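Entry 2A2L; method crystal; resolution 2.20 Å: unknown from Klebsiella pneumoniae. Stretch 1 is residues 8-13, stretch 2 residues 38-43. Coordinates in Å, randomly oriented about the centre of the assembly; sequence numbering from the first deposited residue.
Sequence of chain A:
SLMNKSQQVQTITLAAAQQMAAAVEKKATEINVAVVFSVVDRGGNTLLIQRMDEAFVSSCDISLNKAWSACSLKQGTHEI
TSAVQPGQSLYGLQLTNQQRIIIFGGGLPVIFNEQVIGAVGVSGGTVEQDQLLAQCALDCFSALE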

# COMPACT_ATOMS: atom_id res chain seq x y z
N GLN A 8 32.90 11.39 -5.68
CA GLN A 8 32.45 12.02 -6.92
C GLN A 8 31.85 10.99 -7.87
O GLN A 8 32.47 9.97 -8.14
CB GLN A 8 33.62 12.70 -7.63
CG GLN A 8 33.85 14.12 -7.19
CD GLN A 8 35.33 14.44 -7.01
OE1 GLN A 8 36.20 13.68 -7.45
NE2 GLN A 8 35.62 15.57 -6.36
N VAL A 9 30.64 11.26 -8.34
CA VAL A 9 29.93 10.36 -9.26
C VAL A 9 29.25 11.12 -10.38
O VAL A 9 28.83 12.28 -10.23
CB VAL A 9 28.87 9.47 -8.56
CG1 VAL A 9 29.53 8.35 -7.81
CG2 VAL A 9 27.97 10.30 -7.64
N GLN A 10 29.13 10.44 -11.51
CA GLN A 10 28.45 10.94 -12.68
C GLN A 10 26.99 10.47 -12.76
O GLN A 10 26.69 9.31 -12.54
CB GLN A 10 29.21 10.52 -13.92
CG GLN A 10 29.17 11.54 -15.02
CD GLN A 10 30.30 12.54 -14.97
OE1 GLN A 10 30.26 13.58 -15.64
NE2 GLN A 10 31.33 12.23 -14.18
N THR A 11 26.10 11.42 -13.05
CA THR A 11 24.69 11.15 -13.29
C THR A 11 24.34 11.49 -14.76
O THR A 11 24.87 12.44 -15.33
CB THR A 11 23.79 11.90 -12.25
OG1 THR A 11 22.44 11.39 -12.29
CG2 THR A 11 23.78 13.42 -12.46
N ILE A 12 23.46 10.71 -15.37
CA ILE A 12 22.92 11.08 -16.68
C ILE A 12 21.95 12.27 -16.55
O ILE A 12 21.43 12.55 -15.45
CB ILE A 12 22.29 9.84 -17.45
CG1 ILE A 12 22.07 10.15 -18.94
CG2 ILE A 12 21.02 9.33 -16.79
CD1 ILE A 12 21.91 8.93 -19.87
N THR A 13 21.75 12.98 -17.65
CA THR A 13 21.00 14.23 -17.67
C THR A 13 19.69 14.08 -18.43
O THR A 13 19.47 13.10 -19.15
CB THR A 13 21.82 15.35 -18.35
OG1 THR A 13 22.19 14.94 -19.68
CG2 THR A 13 23.08 15.70 -17.53
N SER A 38 11.64 4.89 -20.54
CA SER A 38 11.96 5.58 -19.30
C SER A 38 13.44 5.68 -19.12
O SER A 38 14.17 4.85 -19.65
CB SER A 38 11.33 4.88 -18.11
OG SER A 38 9.95 4.73 -18.36
N VAL A 39 13.88 6.74 -18.43
CA VAL A 39 15.27 6.92 -18.01
C VAL A 39 15.28 7.42 -16.59
O VAL A 39 14.58 8.36 -16.25
CB VAL A 39 16.06 7.99 -18.85
CG1 VAL A 39 17.55 8.04 -18.40
CG2 VAL A 39 15.99 7.72 -20.34
N VAL A 40 16.09 6.78 -15.76
CA VAL A 40 16.31 7.25 -14.39
C VAL A 40 17.72 7.82 -14.28
O VAL A 40 18.64 7.36 -14.98
CB VAL A 40 16.08 6.13 -13.35
CG1 VAL A 40 14.58 5.73 -13.32
CG2 VAL A 40 16.97 4.90 -13.65
N ASP A 41 17.89 8.82 -13.43
CA ASP A 41 19.25 9.28 -13.12
C ASP A 41 20.03 8.32 -12.19
O ASP A 41 19.53 7.23 -11.85
CB ASP A 41 19.23 10.73 -12.61
CG ASP A 41 18.71 10.87 -11.19
OD1 ASP A 41 18.72 9.89 -10.42
OD2 ASP A 41 18.33 12.01 -10.82
N ARG A 42 21.23 8.74 -11.80
CA ARG A 42 22.21 7.90 -11.07
C ARG A 42 21.75 7.35 -9.70
O ARG A 42 22.22 6.30 -9.23
CB ARG A 42 23.50 8.72 -10.91
CG ARG A 42 24.63 8.08 -10.14
CD ARG A 42 24.62 8.49 -8.67
NE ARG A 42 25.14 7.41 -7.85
CZ ARG A 42 26.08 6.56 -8.26
NH1 ARG A 42 26.61 6.68 -9.46
NH2 ARG A 42 26.49 5.59 -7.45
N GLY A 43 20.85 8.08 -9.06
CA GLY A 43 20.22 7.60 -7.83
C GLY A 43 18.98 6.74 -8.05
O GLY A 43 18.34 6.33 -7.10
O HOH W 1 20.95 13.11 -10.26

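This is a small, side-chain-mediated contact between two nearly antiparallel strands, fixed by one hydrogen bond from a backbone amide to a threonine hydroxyl and filled out by an arginine side chain and a pair of aliphatic residues. The strand axes run at 155° to each other and come within 6.8 Å. No hydrogen bond joins backbone to backbone across the two stretches. Together they bury 309 Å².

The centre of the contact is Thr11 against Arg42, which lies in the loop or turn after the second strand; the CA atoms of Thr11 and Arg42 lie 4.7 Å apart. Arg42 N donates to Thr11 OG1 at 3.0 Å, with an N-H...O angle of 166°, close to linear. The chi1 of Thr11 is t, and its hydroxyl is near enough to touch the second stretch at several points. Thr11 OG1 is 3.3 Å from Asp41 CB and 3.2 Å from Arg42 CB. A threonine suits this buried site because its short side chain carries an acceptor for a backbone amide.

Water 1 adds a second link. The O atom of water 1 lies 3.0 Å from Thr11 OG1 and gives a weak hydrogen bond to Asp41 OD2 at 2.9 Å. Asp41 OD1 accepts a hydrogen bond from Gly43 N at 3.1 Å, within the second stretch, and has a further partner just outside the stretches. The bond from Gly43 ties the aspartate to the turn that follows it. Glycine brings no side chain to this turn and buries no area against the first stretch.

Arg42 gives the largest covered area, 88 Å². Its CA-to-CB bond points toward the first stretch, and the long chain extends back along that strand to reach Val9. Gln10 O lies 3.4 Å from Arg42 CG and sits near the plane of the guanidinium, at its edge. Val9 CB is 3.7 Å from Arg42 NH1 and covers one face of the group. These are packing contacts; the guanidinium makes no hydrogen bond or salt bridge to the first stretch. Arginine suits this partly exposed place because it is long enough for its CG to meet Gln10 O and its flat guanidinium to lie against Val9.

At the other end, Ile12 supplies the apolar part. Ile12 CG2 meets Val39 CG1 at 4.0 Å and approaches Val40 O at 3.6 Å. Ile12 and Val39 are both buried, where branched aliphatic side chains fill space without needing polar partners. The CA-to-CB bonds of Val40 and Gln10 point away from the other stretch. Val40 adds little, and Gln10 OE1 is hydrogen-bonded elsewhere in the structure.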